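PDB 4XE7: uncharacterized protein from Bacillus thuringiensis serovar kurstaki, which is a bacterial actin-like ParM protein that probably binds nucleotide and assembles into filaments that segregate plasmid DNA at cell division. Local coordinates for residues V75-S79 and N80-G84; G250-K254 and K255-N259; R306-M309 and P310-K314; N367-G371 and G372-F376; Y407-A410 and N411-Q415. All blocks are in the same frame, centred on the assembly; numbering follows the deposited sequence.

The five contacts are all local and follow one another along the chain, in an actin-like fold built round two mixed beta sheets. Interaction 1 ends a strand of the sheet that includes 13-17 and 145-154, and interaction 5 lies on the C-terminal helix 402-418, which is tied to those two strands; their centres are about 27 Å apart. Interactions 2 and 4 reach the other sheet, with centres about 18 Å apart. Interaction 3, on helix 300-317, touches interaction 4 directly: the centres are about 15 Å apart, and M309 and V312 pack on L375. Interactions 1 and 3 lie on opposite sides of the chain centre, their centres about 43 Å apart, so the set spans both halves of the molecule.

Interaction 1. Residues V75-S79 and N80-G84; sequences VRIIS and NSLDG
I77 lays its CG2 methyl against CD1 of L82, 3.8 Å away, the two side chains crossing at about a right angle where strand 73-79 runs into a type I beta turn from S79 to L82. CG2, anti to the backbone N of I77, is the branch that meets the leucine. The turn is closed by L82 N donating to S79 O (3.2 Å); the donor sits well above the carbonyl plane, 65° out of it. A second bond folds in the side chain: with its hydroxyl swung anti to the backbone N (chi1 169°), S79 OG accepts from S81 N at 3.0 Å, an ST turn inside the beta turn. The same hydroxyl also hydrogen-bonds H175 ND1 of the adjacent strand 173-179, which pins the turn to the sheet, and S79 O has a further donor in R87 NH1. On the buried side, T132 and F131 of helix 123-140 cover I77 and S79. Past the turn, D83 is the N-cap of helix 84-88, its OD1 taking A86 N. S81 OG lies 3.2 Å from S79 OG and hydrogen-bonds the carbonyl oxygen of M170.

Interaction 2. Residues G250-K254 and K255-N259; sequences GELNK and KLSTN
After N253 the backbone leaves its extended course and coils through K254, K255 and L256 at helical angles before becoming extended again at S257. This alpha turn is closed by S257 N donating to N253 O, 3.0 Å away and 19° off the carbonyl plane. The same oxygen is gripped twice, because S257 OG also donates to it at 2.6 Å, from farther above the plane. OG lies beside its own backbone N, and both donors converge on one carbonyl; OG in turn is hydrogen-bonded to F246 N. CD1 of L252 closes over this hydroxyl at 3.3 Å. The N253 side chain spans the turn: its CG is anti to the backbone N (chi1 -175°), which carries OD1 to L256 N at 3.1 Å in a bond straight at the N-H (171°), though the donor stands well above the plane of the amide. ND2 of the same amide lies against CD1 of L256, 3.6 Å away. A water lies 2.7 Å from K254 O and also reaches S257 O. N253 pairs with F246 before the coil and T258 with N244 after it: a one-turn interruption in an edge strand of the hairpin 242-248/251-260, in this actin-like fold.

Interaction 3. Residues R306-M309 and P310-K314; sequences RLVM and PEVEK
V308 and V312, one helical turn apart, are joined twice: V312 N donates to V308 O at 3.1 Å in an almost straight bond (173°), and V308 CG1 meets V312 CG2 at 3.6 Å, the two side chains lying alongside and pointing the same way. One step on, E313 N donates to M309 O at 3.0 Å. P310 has no N-H to give, so the helix kinks here after a wider pi-type turn at 306-308; where a donor would face R306 O, the proline offers the carbon CG at 3.7 Å. P310 O takes a weak bond from K314 N. The carboxylate of E311 is held at both oxygens. OE2 forms a salt bridge with K314 NZ at 3.0 Å, met on the syn side and 28° out of the carboxylate plane, while OE1 accepts from T324 N and hydrogen-bonds Y321 OH. The chain of E311 bends at chi2 (-57°), which brings the carboxylate within bonding distance of these partners. R306 finds its counter-charge one turn earlier, in D302. On the buried face, L307 and V308 rest on V340 and M344 of helix 337-362, while M309 CE meets L375 CB at 3.4 Å on the short helix 372-376 that follows strand 366-370.

Interaction 4. Residues N367-G371 and G372-F376; sequences NIVVG and GGVLF
V374, on the first turn of helix 372-376, folds back over the end of strand 366-370 and slots its CG2 against V369: CB and CG2 of V369 both lie 3.6 Å from it, and the two side chains cross obliquely. With chi1 of V374 at -178°, CG1 is anti to the backbone N and CG2 anti to the carbonyl carbon, a setting that lets both methyls face V369; CG1 is the more distant of the two, 3.9 Å from V369 CG2. V369 meets them with CG2, the methyl held between its own backbone N and carbonyl carbon. V374 CG2 also rests on V370 O at 3.5 Å, while the side chain of V370 starts off away from the helix and touches I234 and D236 of the neighbouring strand 232-237. The reversal that brings the valines together is made by G371, whose positive phi (107°) is a conformation that favours glycine. Its own carbonyl accepts from V374 N at 3.1 Å, with the donor 51° above the carbonyl plane, and F376 N then donates to G372 O in the first regular helical turn. The ring of F376 makes an edge-to-face contact with Y347 of helix 337-362. A buried strand leading through three consecutive glycines into a helix is consistent with the adenosine motif of the actin superfamily, which in relatives borders bound nucleotide; this structure is the apo form.

Interaction 5. Residues Y407-A410 and N411-Q415; sequences YLIA and NLLEQ
I409 and L413 run side by side on one face of helix 402-418, pointing the same way, with I409 CG2 4.0 Å from L413 CD1; this is the apolar part of the contact. L413 CG also rides over I409 O at 3.3 Å, its chi1 of -70° setting the branch back along the preceding turn. The backbone part is a regular run of i to i+4 alpha-helical hydrogen bonds in which N411, L412, L413 and E414 donate to Y407, L408, I409 and A410 in order. The N411 N to Y407 O bond is the shortest at 2.8 Å, and L413 N to I409 O is the straightest at 171°. Y407 O has a second donor in S151 OG. The polar side-chain part centres on N411, whose CG stands anti to the backbone N (chi1 -154°), which carries the buried amide to the strand carbonyls. There its ND2 is satisfied by G13 O and P149 O. OD1 takes a weak bond from Q415 NE2 at 3.1 Å, one turn later. L412 touches V2 and M5 of helix 2-7 and I218 of strand 217-220. The arrangement is a regular alpha helix, tied through N411 and Y407 O to strands 13-17 and 145-154, the outermost of the larger sheet of this actin-like fold.

Interaction 1. Residues V75-S79 and N80-G84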
loop_
_atom_site.group_PDB
_atom_site.type_symbol
_atom_site.label_atom_id
_atom_site.label_comp_id
_atom_site.label_asym_id
_atom_site.label_seq_id
_atom_site.Cartn_x
_atom_site.Cartn_y
_atom_site.Cartn_z
ATOM N N VAL A 75 18.948 6.700 9.908
ATOM C CA VAL A 75 18.423 7.230 11.163
ATOM C C VAL A 75 19.055 6.636 12.405
ATOM O O VAL A 75 19.597 5.526 12.386
ATOM C CB VAL A 75 16.897 7.020 11.246
ATOM C CG1 VAL A 75 16.217 7.766 10.115
ATOM C CG2 VAL A 75 16.559 5.528 11.177
ATOM N N ARG A 76 18.999 7.407 13.486
ATOM C CA ARG A 76 19.296 6.900 14.812
ATOM C C ARG A 76 17.998 6.830 15.612
ATOM O O ARG A 76 17.323 7.844 15.802
ATOM C CB ARG A 76 20.314 7.794 15.522
ATOM C CG ARG A 76 20.583 7.388 16.939
ATOM C CD ARG A 76 21.429 6.132 16.983
ATOM N NE ARG A 76 21.643 5.686 18.355
ATOM C CZ ARG A 76 22.580 6.174 19.163
ATOM N NH1 ARG A 76 23.399 7.124 18.740
ATOM N NH2 ARG A 76 22.694 5.710 20.391
ATOM N N ILE A 77 17.645 5.636 16.072
ATOM C CA ILE A 77 16.402 5.451 16.818
ATOM C C ILE A 77 16.663 5.008 18.254
ATOM O O ILE A 77 17.193 3.918 18.503
ATOM C CB ILE A 77 15.489 4.434 16.135
ATOM C CG1 ILE A 77 15.096 4.963 14.757
ATOM C CG2 ILE A 77 14.248 4.144 17.005
ATOM C CD1 ILE A 77 14.262 4.000 13.921
ATOM N N ILE A 78 16.286 5.877 19.186
ATOM C CA ILE A 78 16.355 5.607 20.623
ATOM C C ILE A 78 14.995 5.202 21.185
ATOM O O ILE A 78 14.094 6.030 21.288
ATOM C CB ILE A 78 16.847 6.844 21.396
ATOM C CG1 ILE A 78 18.056 7.463 20.690
ATOM C CG2 ILE A 78 17.158 6.488 22.849
ATOM C CD1 ILE A 78 19.243 6.555 20.642
ATOM N N SER A 79 14.859 3.936 21.561
ATOM C CA SER A 79 13.588 3.397 22.017
ATOM C C SER A 79 13.799 2.181 22.915
ATOM O O SER A 79 14.651 1.342 22.630
ATOM C CB SER A 79 12.713 3.018 20.803
ATOM O OG SER A 79 11.574 2.254 21.180
ATOM N N ASN A 80 13.010 2.072 23.983
ATOM C CA ASN A 80 13.049 0.869 24.825
ATOM C C ASN A 80 12.331 -0.327 24.194
ATOM O O ASN A 80 12.419 -1.445 24.702
ATOM C CB ASN A 80 12.467 1.161 26.211
ATOM C CG ASN A 80 13.296 2.169 26.980
ATOM O OD1 ASN A 80 14.522 2.235 26.830
ATOM N ND2 ASN A 80 12.632 2.964 27.805
ATOM N N SER A 81 11.656 -0.097 23.068
ATOM C CA SER A 81 11.121 -1.186 22.258
ATOM C C SER A 81 12.234 -1.952 21.537
ATOM O O SER A 81 12.054 -3.107 21.169
ATOM C CB SER A 81 10.121 -0.642 21.224
ATOM O OG SER A 81 9.230 0.256 21.850
ATOM N N LEU A 82 13.359 -1.282 21.288
ATOM C CA LEU A 82 14.539 -1.925 20.698
ATOM C C LEU A 82 15.491 -2.427 21.783
ATOM O O LEU A 82 15.565 -1.846 22.863
ATOM C CB LEU A 82 15.292 -0.960 19.784
ATOM C CG LEU A 82 14.568 -0.407 18.568
ATOM C CD1 LEU A 82 15.457 0.618 17.862
ATOM C CD2 LEU A 82 14.184 -1.532 17.640
ATOM N N ASP A 83 16.234 -3.486 21.495
ATOM C CA ASP A 83 17.204 -3.992 22.475
ATOM C C ASP A 83 18.389 -3.009 22.547
ATOM O O ASP A 83 18.480 -2.098 21.714
ATOM C CB ASP A 83 17.638 -5.427 22.117
ATOM C CG ASP A 83 18.810 -5.496 21.117
ATOM O OD1 ASP A 83 18.997 -4.587 20.284
ATOM O OD2 ASP A 83 19.547 -6.504 21.156
ATOM N N GLY A 84 19.276 -3.172 23.529
ATOM C CA GLY A 84 20.407 -2.260 23.682
ATOM C C GLY A 84 21.281 -2.048 22.446
ATOM O O GLY A 84 21.699 -0.929 22.153
#

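Interaction 2. Residues G250-K254 and K255-N259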
loop_
_atom_site.group_PDB
_atom_site.type_symbol
_atom_site.label_atom_id
_atom_site.label_comp_id
_atom_site.label_asym_id
_atom_site.label_seq_id
_atom_site.Cartn_x
_atom_site.Cartn_y
_atom_site.Cartn_z
ATOM N N GLY A 250 -17.367 -11.000 11.659
ATOM C CA GLY A 250 -16.124 -10.332 12.005
ATOM C C GLY A 250 -14.894 -11.216 12.086
ATOM O O GLY A 250 -13.876 -10.821 12.652
ATOM N N GLU A 251 -14.986 -12.414 11.519
ATOM C CA GLU A 251 -13.857 -13.339 11.479
ATOM C C GLU A 251 -13.624 -13.874 10.076
ATOM O O GLU A 251 -14.576 -14.127 9.330
ATOM C CB GLU A 251 -14.079 -14.533 12.411
ATOM C CG GLU A 251 -14.105 -14.239 13.899
ATOM C CD GLU A 251 -14.356 -15.503 14.714
ATOM O OE1 GLU A 251 -13.601 -16.485 14.542
ATOM O OE2 GLU A 251 -15.316 -15.521 15.512
ATOM N N LEU A 252 -12.359 -14.082 9.733
ATOM C CA LEU A 252 -12.020 -14.758 8.493
ATOM C C LEU A 252 -12.427 -16.230 8.542
ATOM O O LEU A 252 -12.067 -16.927 9.472
ATOM C CB LEU A 252 -10.519 -14.643 8.221
ATOM C CG LEU A 252 -10.021 -15.433 7.009
ATOM C CD1 LEU A 252 -10.476 -14.746 5.742
ATOM C CD2 LEU A 252 -8.505 -15.569 7.058
ATOM N N ASN A 253 -13.179 -16.690 7.545
ATOM C CA ASN A 253 -13.490 -18.114 7.381
ATOM C C ASN A 253 -12.367 -18.815 6.602
ATOM O O ASN A 253 -12.276 -18.689 5.382
ATOM C CB ASN A 253 -14.840 -18.284 6.660
ATOM C CG ASN A 253 -15.288 -19.741 6.551
ATOM O OD1 ASN A 253 -14.479 -20.659 6.399
ATOM N ND2 ASN A 253 -16.602 -19.952 6.620
ATOM N N LYS A 254 -11.524 -19.568 7.300
ATOM C CA LYS A 254 -10.351 -20.176 6.670
ATOM C C LYS A 254 -10.713 -21.279 5.678
ATOM O O LYS A 254 -10.025 -21.466 4.669
ATOM C CB LYS A 254 -9.407 -20.739 7.735
ATOM C CG LYS A 254 -8.827 -19.684 8.654
ATOM C CD LYS A 254 -7.880 -20.301 9.679
ATOM C CE LYS A 254 -7.254 -19.223 10.544
ATOM N NZ LYS A 254 -7.004 -17.984 9.748
ATOM N N LYS A 255 -11.781 -22.016 5.975
ATOM C CA LYS A 255 -12.213 -23.122 5.116
ATOM C C LYS A 255 -12.609 -22.655 3.709
ATOM O O LYS A 255 -12.141 -23.186 2.698
ATOM C CB LYS A 255 -13.393 -23.863 5.756
ATOM C CG LYS A 255 -13.047 -24.678 6.985
ATOM C CD LYS A 255 -14.260 -25.490 7.417
ATOM C CE LYS A 255 -13.874 -26.603 8.367
ATOM N NZ LYS A 255 -15.092 -27.347 8.791
ATOM N N LEU A 256 -13.475 -21.654 3.660
ATOM C CA LEU A 256 -13.984 -21.146 2.394
ATOM C C LEU A 256 -12.981 -20.239 1.694
ATOM O O LEU A 256 -12.860 -20.268 0.475
ATOM C CB LEU A 256 -15.300 -20.412 2.629
ATOM C CG LEU A 256 -16.420 -21.381 3.002
ATOM C CD1 LEU A 256 -17.713 -20.645 3.310
ATOM C CD2 LEU A 256 -16.627 -22.366 1.865
ATOM N N SER A 257 -12.259 -19.439 2.467
ATOM C CA SER A 257 -11.282 -18.523 1.899
ATOM C C SER A 257 -10.144 -19.282 1.223
ATOM O O SER A 257 -9.776 -20.391 1.626
ATOM C CB SER A 257 -10.721 -17.584 2.969
ATOM O OG SER A 257 -11.767 -16.887 3.628
ATOM N N THR A 258 -9.593 -18.678 0.183
ATOM C CA THR A 258 -8.566 -19.335 -0.596
ATOM C C THR A 258 -7.816 -18.311 -1.443
ATOM O O THR A 258 -8.092 -17.111 -1.383
ATOM C CB THR A 258 -9.180 -20.434 -1.484
ATOM O OG1 THR A 258 -8.141 -21.160 -2.147
ATOM C CG2 THR A 258 -10.109 -19.814 -2.521
ATOM N N ASN A 259 -6.849 -18.776 -2.220
ATOM C CA ASN A 259 -6.092 -17.880 -3.077
ATOM C C ASN A 259 -5.668 -18.623 -4.322
ATOM O O ASN A 259 -5.397 -19.819 -4.258
ATOM C CB ASN A 259 -4.874 -17.318 -2.346
ATOM C CG ASN A 259 -3.963 -18.404 -1.823
ATOM O OD1 ASN A 259 -3.173 -18.980 -2.573
ATOM N ND2 ASN A 259 -4.067 -18.694 -0.528
HETATM O O HOH W 1 -9.513 -22.770 2.413
#

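Interaction 3. Residues R306-M309 and P310-K314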
loop_
_atom_site.group_PDB
_atom_site.type_symbol
_atom_site.label_atom_id
_atom_site.label_comp_id
_atom_site.label_asym_id
_atom_site.label_seq_id
_atom_site.Cartn_x
_atom_site.Cartn_y
_atom_site.Cartn_z
ATOM N N ARG A 306 2.233 4.400 -16.974
ATOM C CA ARG A 306 2.257 5.382 -18.072
ATOM C C ARG A 306 1.055 5.302 -19.021
ATOM O O ARG A 306 0.496 6.330 -19.410
ATOM C CB ARG A 306 3.546 5.239 -18.896
ATOM C CG ARG A 306 4.727 6.002 -18.334
ATOM C CD ARG A 306 6.026 5.425 -18.842
ATOM N NE ARG A 306 6.163 5.619 -20.274
ATOM C CZ ARG A 306 6.615 4.695 -21.110
ATOM N NH1 ARG A 306 6.983 3.507 -20.659
ATOM N NH2 ARG A 306 6.703 4.968 -22.401
ATOM N N LEU A 307 0.680 4.088 -19.415
ATOM C CA LEU A 307 -0.386 3.917 -20.395
ATOM C C LEU A 307 -1.766 3.736 -19.767
ATOM O O LEU A 307 -2.708 4.454 -20.125
ATOM C CB LEU A 307 -0.095 2.718 -21.311
ATOM C CG LEU A 307 -1.091 2.520 -22.470
ATOM C CD1 LEU A 307 -1.102 3.738 -23.392
ATOM C CD2 LEU A 307 -0.781 1.264 -23.276
ATOM N N VAL A 308 -1.898 2.784 -18.839
ATOM C CA VAL A 308 -3.226 2.369 -18.373
ATOM C C VAL A 308 -3.872 3.326 -17.370
ATOM O O VAL A 308 -5.034 3.706 -17.543
ATOM C CB VAL A 308 -3.173 0.969 -17.739
ATOM C CG1 VAL A 308 -4.464 0.661 -16.935
ATOM C CG2 VAL A 308 -2.906 -0.089 -18.814
ATOM N N MET A 309 -3.123 3.705 -16.333
ATOM C CA MET A 309 -3.686 4.440 -15.195
ATOM C C MET A 309 -4.329 5.780 -15.569
ATOM O O MET A 309 -5.401 6.077 -15.061
ATOM C CB MET A 309 -2.624 4.678 -14.105
ATOM C CG MET A 309 -2.508 3.565 -13.070
ATOM S SD MET A 309 -4.106 2.986 -12.420
ATOM C CE MET A 309 -4.004 1.279 -12.921
ATOM N N PRO A 310 -3.683 6.597 -16.433
ATOM C CA PRO A 310 -4.364 7.850 -16.787
ATOM C C PRO A 310 -5.748 7.634 -17.397
ATOM O O PRO A 310 -6.685 8.347 -17.052
ATOM C CB PRO A 310 -3.407 8.492 -17.807
ATOM C CG PRO A 310 -2.055 7.988 -17.391
ATOM C CD PRO A 310 -2.313 6.554 -16.985
ATOM N N GLU A 311 -5.888 6.635 -18.258
ATOM C CA GLU A 311 -7.189 6.374 -18.866
ATOM C C GLU A 311 -8.226 5.830 -17.861
ATOM O O GLU A 311 -9.365 6.307 -17.815
ATOM C CB GLU A 311 -7.025 5.418 -20.045
ATOM C CG GLU A 311 -6.373 6.060 -21.274
ATOM C CD GLU A 311 -7.120 7.301 -21.801
ATOM O OE1 GLU A 311 -8.305 7.200 -22.213
ATOM O OE2 GLU A 311 -6.507 8.390 -21.823
ATOM N N VAL A 312 -7.840 4.851 -17.052
ATOM C CA VAL A 312 -8.745 4.300 -16.043
ATOM C C VAL A 312 -9.246 5.380 -15.061
ATOM O O VAL A 312 -10.402 5.353 -14.637
ATOM C CB VAL A 312 -8.060 3.127 -15.254
ATOM C CG1 VAL A 312 -8.923 2.646 -14.087
ATOM C CG2 VAL A 312 -7.763 1.968 -16.190
ATOM N N GLU A 313 -8.393 6.338 -14.718
ATOM C CA GLU A 313 -8.813 7.431 -13.838
ATOM C C GLU A 313 -9.968 8.195 -14.455
ATOM O O GLU A 313 -10.943 8.524 -13.778
ATOM C CB GLU A 313 -7.654 8.394 -13.562
ATOM C CG GLU A 313 -6.603 7.876 -12.603
ATOM C CD GLU A 313 -5.518 8.906 -12.327
ATOM O OE1 GLU A 313 -5.718 10.091 -12.679
ATOM O OE2 GLU A 313 -4.469 8.535 -11.754
ATOM N N LYS A 314 -9.848 8.470 -15.753
ATOM C CA LYS A 314 -10.893 9.159 -16.497
ATOM C C LYS A 314 -12.156 8.326 -16.557
ATOM O O LYS A 314 -13.255 8.863 -16.491
ATOM C CB LYS A 314 -10.433 9.477 -17.916
ATOM C CG LYS A 314 -9.186 10.333 -18.022
ATOM C CD LYS A 314 -8.907 10.576 -19.489
ATOM C CE LYS A 314 -7.562 11.167 -19.742
ATOM N NZ LYS A 314 -7.302 11.172 -21.209
#

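Interaction 4. Residues N367-G371 and G372-F376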
loop_
_atom_site.group_PDB
_atom_site.type_symbol
_atom_site.label_atom_id
_atom_site.label_comp_id
_atom_site.label_asym_id
_atom_site.label_seq_id
_atom_site.Cartn_x
_atom_site.Cartn_y
_atom_site.Cartn_z
ATOM N N ASN A 367 -20.175 -8.659 -2.078
ATOM C CA ASN A 367 -19.001 -9.187 -2.761
ATOM C C ASN A 367 -18.107 -8.035 -3.232
ATOM O O ASN A 367 -18.473 -7.283 -4.132
ATOM C CB ASN A 367 -19.431 -10.099 -3.918
ATOM C CG ASN A 367 -18.319 -11.041 -4.371
ATOM O OD1 ASN A 367 -17.305 -11.200 -3.683
ATOM N ND2 ASN A 367 -18.496 -11.651 -5.543
ATOM N N ILE A 368 -16.941 -7.894 -2.600
ATOM C CA ILE A 368 -16.087 -6.725 -2.801
ATOM C C ILE A 368 -14.798 -7.051 -3.560
ATOM O O ILE A 368 -14.186 -8.080 -3.302
ATOM C CB ILE A 368 -15.720 -6.090 -1.436
ATOM C CG1 ILE A 368 -16.986 -5.882 -0.604
ATOM C CG2 ILE A 368 -14.961 -4.777 -1.645
ATOM C CD1 ILE A 368 -16.747 -5.349 0.811
ATOM N N VAL A 369 -14.392 -6.177 -4.494
ATOM C CA VAL A 369 -13.104 -6.328 -5.159
ATOM C C VAL A 369 -12.179 -5.184 -4.774
ATOM O O VAL A 369 -12.612 -4.042 -4.624
ATOM C CB VAL A 369 -13.230 -6.398 -6.699
ATOM C CG1 VAL A 369 -13.956 -7.662 -7.106
ATOM C CG2 VAL A 369 -13.932 -5.141 -7.274
ATOM N N VAL A 370 -10.906 -5.509 -4.570
ATOM C CA VAL A 370 -9.876 -4.515 -4.281
ATOM C C VAL A 370 -8.635 -4.976 -4.985
ATOM O O VAL A 370 -8.600 -6.105 -5.471
ATOM C CB VAL A 370 -9.589 -4.352 -2.760
ATOM C CG1 VAL A 370 -10.834 -3.931 -2.027
ATOM C CG2 VAL A 370 -9.044 -5.637 -2.182
ATOM N N GLY A 371 -7.616 -4.117 -5.043
ATOM C CA GLY A 371 -6.330 -4.507 -5.590
ATOM C C GLY A 371 -6.111 -3.880 -6.953
ATOM O O GLY A 371 -7.059 -3.403 -7.557
ATOM N N GLY A 372 -4.866 -3.906 -7.434
ATOM C CA GLY A 372 -4.502 -3.353 -8.728
ATOM C C GLY A 372 -5.216 -4.004 -9.907
ATOM O O GLY A 372 -5.368 -3.388 -10.960
ATOM N N GLY A 373 -5.640 -5.250 -9.734
ATOM C CA GLY A 373 -6.389 -5.965 -10.754
ATOM C C GLY A 373 -7.727 -5.305 -11.082
ATOM O O GLY A 373 -8.220 -5.393 -12.203
ATOM N N VAL A 374 -8.332 -4.649 -10.100
ATOM C CA VAL A 374 -9.588 -3.947 -10.345
ATOM C C VAL A 374 -9.358 -2.780 -11.297
ATOM O O VAL A 374 -10.199 -2.474 -12.145
ATOM C CB VAL A 374 -10.218 -3.445 -9.039
ATOM C CG1 VAL A 374 -11.529 -2.761 -9.302
ATOM C CG2 VAL A 374 -10.446 -4.610 -8.082
ATOM N N LEU A 375 -8.196 -2.154 -11.161
ATOM C CA LEU A 375 -7.820 -1.031 -12.001
ATOM C C LEU A 375 -7.536 -1.487 -13.427
ATOM O O LEU A 375 -7.974 -0.861 -14.380
ATOM C CB LEU A 375 -6.593 -0.335 -11.423
ATOM C CG LEU A 375 -6.693 0.143 -9.972
ATOM C CD1 LEU A 375 -5.323 0.594 -9.473
ATOM C CD2 LEU A 375 -7.710 1.255 -9.831
ATOM N N PHE A 376 -6.792 -2.577 -13.566
ATOM C CA PHE A 376 -6.522 -3.144 -14.884
ATOM C C PHE A 376 -7.811 -3.614 -15.571
ATOM O O PHE A 376 -8.037 -3.344 -16.772
ATOM C CB PHE A 376 -5.526 -4.308 -14.766
ATOM C CG PHE A 376 -5.232 -5.002 -16.076
ATOM C CD1 PHE A 376 -4.517 -4.354 -17.076
ATOM C CD2 PHE A 376 -5.664 -6.296 -16.302
ATOM C CE1 PHE A 376 -4.250 -4.988 -18.280
ATOM C CE2 PHE A 376 -5.385 -6.945 -17.496
ATOM C CZ PHE A 376 -4.679 -6.285 -18.490
#

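Interaction 5. Residues Y407-A410 and N411-Q415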
loop_
_atom_site.group_PDB
_atom_site.type_symbol
_atom_site.label_atom_id
_atom_site.label_comp_id
_atom_site.label_asym_id
_atom_site.label_seq_id
_atom_site.Cartn_x
_atom_site.Cartn_y
_atom_site.Cartn_z
ATOM N N TYR A 407 -7.340 1.589 9.831
ATOM C CA TYR A 407 -6.791 1.900 11.142
ATOM C C TYR A 407 -6.913 3.403 11.415
ATOM O O TYR A 407 -7.369 3.807 12.479
ATOM C CB TYR A 407 -5.331 1.439 11.247
ATOM C CG TYR A 407 -5.127 -0.065 11.077
ATOM C CD1 TYR A 407 -6.207 -0.941 11.147
ATOM C CD2 TYR A 407 -3.862 -0.602 10.834
ATOM C CE1 TYR A 407 -6.041 -2.302 10.997
ATOM C CE2 TYR A 407 -3.680 -1.990 10.683
ATOM C CZ TYR A 407 -4.783 -2.824 10.771
ATOM O OH TYR A 407 -4.661 -4.189 10.623
ATOM N N LEU A 408 -6.522 4.235 10.444
ATOM C CA LEU A 408 -6.564 5.687 10.636
ATOM C C LEU A 408 -7.987 6.163 10.982
ATOM O O LEU A 408 -8.184 6.912 11.941
ATOM C CB LEU A 408 -6.046 6.419 9.384
ATOM C CG LEU A 408 -6.197 7.949 9.334
ATOM C CD1 LEU A 408 -5.533 8.639 10.533
ATOM C CD2 LEU A 408 -5.650 8.520 8.025
ATOM N N ILE A 409 -8.974 5.731 10.203
ATOM C CA ILE A 409 -10.371 6.091 10.480
ATOM C C ILE A 409 -10.816 5.628 11.883
ATOM O O ILE A 409 -11.471 6.379 12.616
ATOM C CB ILE A 409 -11.312 5.503 9.408
ATOM C CG1 ILE A 409 -11.019 6.147 8.047
ATOM C CG2 ILE A 409 -12.788 5.701 9.779
ATOM C CD1 ILE A 409 -11.407 5.275 6.867
ATOM N N ALA A 410 -10.455 4.400 12.251
ATOM C CA ALA A 410 -10.743 3.881 13.582
ATOM C C ALA A 410 -10.086 4.772 14.623
ATOM O O ALA A 410 -10.688 5.095 15.650
ATOM C CB ALA A 410 -10.254 2.432 13.728
ATOM N N ASN A 411 -8.853 5.187 14.342
ATOM C CA ASN A 411 -8.122 6.063 15.256
ATOM C C ASN A 411 -8.800 7.429 15.439
ATOM O O ASN A 411 -8.887 7.932 16.553
ATOM C CB ASN A 411 -6.687 6.248 14.766
ATOM C CG ASN A 411 -5.723 6.584 15.897
ATOM O OD1 ASN A 411 -6.114 6.649 17.068
ATOM N ND2 ASN A 411 -4.458 6.796 15.551
ATOM N N LEU A 412 -9.275 8.026 14.348
ATOM C CA LEU A 412 -9.984 9.303 14.429
ATOM C C LEU A 412 -11.260 9.150 15.254
ATOM O O LEU A 412 -11.530 9.947 16.160
ATOM C CB LEU A 412 -10.313 9.840 13.028
ATOM C CG LEU A 412 -11.156 11.121 13.011
ATOM C CD1 LEU A 412 -10.462 12.237 13.780
ATOM C CD2 LEU A 412 -11.452 11.567 11.583
ATOM N N LEU A 413 -12.037 8.111 14.954
ATOM C CA LEU A 413 -13.276 7.855 15.681
ATOM C C LEU A 413 -13.018 7.650 17.180
ATOM O O LEU A 413 -13.751 8.167 18.031
ATOM C CB LEU A 413 -13.992 6.647 15.089
ATOM C CG LEU A 413 -14.597 6.864 13.700
ATOM C CD1 LEU A 413 -14.989 5.525 13.068
ATOM C CD2 LEU A 413 -15.801 7.798 13.787
ATOM N N GLU A 414 -11.957 6.922 17.498
ATOM C CA GLU A 414 -11.538 6.751 18.885
ATOM C C GLU A 414 -11.209 8.086 19.580
ATOM O O GLU A 414 -11.643 8.325 20.712
ATOM C CB GLU A 414 -10.334 5.812 18.954
ATOM C CG GLU A 414 -9.792 5.604 20.355
ATOM C CD GLU A 414 -10.856 5.127 21.329
ATOM O OE1 GLU A 414 -11.715 4.307 20.934
ATOM O OE2 GLU A 414 -10.834 5.583 22.490
ATOM N N GLN A 415 -10.464 8.960 18.910
ATOM C CA GLN A 415 -10.089 10.245 19.521
ATOM C C GLN A 415 -11.301 11.161 19.684
ATOM O O GLN A 415 -11.394 11.903 20.669
ATOM C CB GLN A 415 -9.010 10.961 18.700
ATOM C CG GLN A 415 -7.839 10.095 18.357
ATOM C CD GLN A 415 -7.264 9.426 19.586
ATOM O OE1 GLN A 415 -6.947 10.090 20.560
ATOM N NE2 GLN A 415 -7.146 8.105 19.551
#